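CD1-2 antigen (Gallus gallus, PDB 3DBX) probably presents lipid antigens at the cell surface, holding fatty acyl chains in a hydrophobic groove of MHC class I type. Local coordinates at residues R97-T103 against F116-G122. Where two conformers were deposited one is given. Residues are numbered along the deposited sequence.
With PLM (palmitic acid), chain F.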
loop_
_atom_site.group_PDB
_atom_site.type_symbol
_atom_site.label_atom_id
_atom_site.label_comp_id
_atom_site.label_asym_id
_atom_site.label_seq_id
_atom_site.Cartn_x
_atom_site.Cartn_y
_atom_site.Cartn_z
ATOM N N ARG A 97 2.242 -18.730 -13.245
ATOM C CA ARG A 97 2.537 -17.412 -13.764
ATOM C C ARG A 97 1.748 -16.421 -12.904
ATOM O O ARG A 97 0.600 -16.686 -12.565
ATOM C CB ARG A 97 2.091 -17.303 -15.224
ATOM C CG ARG A 97 3.045 -17.907 -16.213
ATOM C CD ARG A 97 4.316 -17.104 -16.335
ATOM N NE ARG A 97 5.382 -17.939 -16.876
ATOM C CZ ARG A 97 6.649 -17.568 -16.977
ATOM N NH1 ARG A 97 7.040 -16.369 -16.569
ATOM N NH2 ARG A 97 7.532 -18.412 -17.452
ATOM N N VAL A 98 2.366 -15.315 -12.511
ATOM C CA VAL A 98 1.625 -14.250 -11.840
ATOM C C VAL A 98 1.566 -13.013 -12.730
ATOM O O VAL A 98 2.603 -12.423 -13.069
ATOM C CB VAL A 98 2.234 -13.827 -10.477
ATOM C CG1 VAL A 98 1.267 -12.902 -9.725
ATOM C CG2 VAL A 98 2.572 -15.018 -9.622
ATOM N N PHE A 99 0.347 -12.593 -13.066
ATOM C CA PHE A 99 0.149 -11.349 -13.817
ATOM C C PHE A 99 -0.428 -10.283 -12.910
ATOM O O PHE A 99 -1.174 -10.606 -11.999
ATOM C CB PHE A 99 -0.768 -11.565 -15.032
ATOM C CG PHE A 99 -0.143 -12.408 -16.132
ATOM C CD1 PHE A 99 0.505 -11.803 -17.206
ATOM C CD2 PHE A 99 -0.215 -13.796 -16.088
ATOM C CE1 PHE A 99 1.089 -12.569 -18.214
ATOM C CE2 PHE A 99 0.344 -14.567 -17.091
ATOM C CZ PHE A 99 0.997 -13.952 -18.163
ATOM N N GLN A 100 -0.098 -9.017 -13.170
ATOM C CA GLN A 100 -0.600 -7.882 -12.371
ATOM C C GLN A 100 -1.006 -6.722 -13.280
ATOM O O GLN A 100 -0.395 -6.504 -14.338
ATOM C CB GLN A 100 0.442 -7.432 -11.348
ATOM C CG GLN A 100 0.698 -8.441 -10.205
ATOM C CD GLN A 100 2.000 -8.233 -9.490
ATOM O OE1 GLN A 100 3.005 -8.758 -9.904
ATOM N NE2 GLN A 100 1.981 -7.486 -8.392
ATOM N N ILE A 101 -2.051 -5.992 -12.877
ATOM C CA ILE A 101 -2.601 -4.890 -13.680
ATOM C C ILE A 101 -2.822 -3.668 -12.800
ATOM O O ILE A 101 -3.564 -3.733 -11.822
ATOM C CB ILE A 101 -3.959 -5.268 -14.376
ATOM C CG1 ILE A 101 -3.795 -6.457 -15.328
ATOM C CG2 ILE A 101 -4.527 -4.078 -15.167
ATOM C CD1 ILE A 101 -4.174 -7.799 -14.725
ATOM N N HIS A 102 -2.174 -2.560 -13.141
ATOM C CA HIS A 102 -2.318 -1.330 -12.378
ATOM C C HIS A 102 -2.855 -0.268 -13.319
ATOM O O HIS A 102 -2.234 0.045 -14.320
ATOM C CB HIS A 102 -0.979 -0.919 -11.761
ATOM C CG HIS A 102 -1.046 0.338 -10.951
ATOM N ND1 HIS A 102 0.062 1.113 -10.699
ATOM C CD2 HIS A 102 -2.087 0.949 -10.325
ATOM C CE1 HIS A 102 -0.289 2.152 -9.956
ATOM N NE2 HIS A 102 -1.591 2.086 -9.727
ATOM N N THR A 103 -4.032 0.255 -12.976
ATOM C CA THR A 103 -4.710 1.282 -13.731
ATOM C C THR A 103 -4.951 2.504 -12.828
ATOM O O THR A 103 -5.136 2.357 -11.614
ATOM C CB THR A 103 -6.075 0.737 -14.218
ATOM O OG1 THR A 103 -5.870 -0.457 -14.986
ATOM C CG2 THR A 103 -6.792 1.742 -15.065
ATOM N N PHE A 116 -3.650 5.859 -17.006
ATOM C CA PHE A 116 -2.645 4.856 -17.375
ATOM C C PHE A 116 -3.142 3.423 -17.199
ATOM O O PHE A 116 -4.025 3.161 -16.378
ATOM C CB PHE A 116 -1.334 5.072 -16.596
ATOM C CG PHE A 116 -1.471 4.903 -15.093
ATOM C CD1 PHE A 116 -1.674 6.006 -14.272
ATOM C CD2 PHE A 116 -1.373 3.632 -14.501
ATOM C CE1 PHE A 116 -1.781 5.848 -12.895
ATOM C CE2 PHE A 116 -1.494 3.478 -13.144
ATOM C CZ PHE A 116 -1.707 4.597 -12.338
ATOM N N VAL A 117 -2.583 2.512 -17.991
ATOM C CA VAL A 117 -2.753 1.075 -17.788
ATOM C C VAL A 117 -1.405 0.381 -17.907
ATOM O O VAL A 117 -0.757 0.433 -18.967
ATOM C CB VAL A 117 -3.694 0.403 -18.788
ATOM C CG1 VAL A 117 -3.857 -1.076 -18.405
ATOM C CG2 VAL A 117 -5.043 1.085 -18.823
ATOM N N ASN A 118 -1.000 -0.279 -16.820
ATOM C CA ASN A 118 0.244 -1.046 -16.781
ATOM C C ASN A 118 0.030 -2.530 -16.486
ATOM O O ASN A 118 -0.658 -2.875 -15.537
ATOM C CB ASN A 118 1.157 -0.462 -15.701
ATOM C CG ASN A 118 1.601 0.945 -16.007
ATOM O OD1 ASN A 118 1.666 1.349 -17.154
ATOM N ND2 ASN A 118 1.902 1.699 -14.981
ATOM N N ILE A 119 0.653 -3.400 -17.279
ATOM C CA ILE A 119 0.646 -4.848 -17.015
ATOM C C ILE A 119 2.049 -5.351 -16.654
ATOM O O ILE A 119 3.009 -5.024 -17.329
ATOM C CB ILE A 119 0.076 -5.668 -18.227
ATOM C CG1 ILE A 119 -1.309 -5.126 -18.634
ATOM C CG2 ILE A 119 -0.035 -7.123 -17.874
ATOM C CD1 ILE A 119 -1.958 -5.797 -19.855
ATOM N N GLY A 120 2.148 -6.151 -15.591
ATOM C CA GLY A 120 3.381 -6.843 -15.242
ATOM C C GLY A 120 3.252 -8.361 -15.259
ATOM O O GLY A 120 2.145 -8.918 -15.139
ATOM N N GLU A 121 4.390 -9.030 -15.406
ATOM C CA GLU A 121 4.466 -10.471 -15.245
ATOM C C GLU A 121 5.688 -10.788 -14.406
ATOM O O GLU A 121 6.761 -10.192 -14.588
ATOM C CB GLU A 121 4.545 -11.170 -16.608
ATOM C CG GLU A 121 4.567 -12.705 -16.560
ATOM C CD GLU A 121 5.940 -13.270 -16.217
ATOM O OE1 GLU A 121 6.962 -12.680 -16.629
ATOM O OE2 GLU A 121 6.004 -14.293 -15.503
ATOM N N GLY A 122 5.525 -11.738 -13.487
ATOM C CA GLY A 122 6.600 -12.099 -12.567
ATOM C C GLY A 122 7.171 -10.926 -11.796
ATOM O O GLY A 122 8.340 -10.942 -11.441
HETATM C C1 PLM F . -9.518 -13.369 -25.351
HETATM O O1 PLM F . -9.936 -14.025 -24.363
HETATM O O2 PLM F . -8.725 -13.929 -26.143
HETATM C C2 PLM F . -9.951 -11.934 -25.597
HETATM C C3 PLM F . -10.418 -11.266 -24.302
HETATM C C4 PLM F . -10.679 -9.772 -24.482
HETATM C C5 PLM F . -9.443 -8.924 -24.172
HETATM C C6 PLM F . -9.277 -8.599 -22.685
HETATM C C7 PLM F . -7.807 -8.533 -22.274
HETATM C C8 PLM F . -7.342 -7.102 -22.067
HETATM C C9 PLM F . -6.359 -7.007 -20.904
HETATM C CA PLM F . -5.992 -5.544 -20.680
HETATM C CB PLM F . -5.845 -5.195 -19.205
HETATM C CC PLM F . -7.122 -4.607 -18.613
HETATM C CD PLM F . -7.106 -3.085 -18.608
HETATM C CE PLM F . -8.526 -2.580 -18.461
HETATM C CF PLM F . -8.635 -1.518 -17.374
HETATM C CG PLM F . -9.989 -1.600 -16.678
HETATM O O HOH W 1 5.060 -15.256 -13.004
#
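Segments 97-103 and 116-122 form part of an antiparallel beta hairpin in the sheet that floors the MHC-like antigen-binding groove. In each of two hydrogen-bonded pairs, both backbone N-H groups and both carbonyls are used. Gln100 N reaches Gly120 O at 3.0 Å, and Gly120 N returns to Gln100 O at 2.9 Å. His102 N to Asn118 O measures 2.9 Å, and Asn118 N to His102 O 2.8 Å. At the end of the pairing, Gly122 N donates to Val98 O at 3.0 Å. Val98 N instead donates to a water, at 2.7 Å, which in turn donates to Glu121 OE2 at 2.8 Å. The backbones of Phe99 and Ile101 face the other way and hydrogen-bond to Leu19 and Tyr17 of strand 12-21.

Side chains alternate between two faces. Phe99, Ile101, Thr103, Val117 and Ile119 lie on the groove face, where Val117 CG1 comes within 3.8 Å of palmitate CD. Gln100, His102 and Asn118 face beta-2-microglobulin, to which Gln100 OE1 and NE2 both hydrogen-bond, while His102 NE2 is hydrogen-bonded to Gln14 OE1. The edge of Phe116 meets the His102 ring face in a T-shaped stack.

Glu121 lays its CG over the Phe99 ring in a CH-pi contact. Glu121 OE1 forms a salt bridge with Arg140, and Glu121 OE2 forms another with Arg97 NH1 at 2.6 Å.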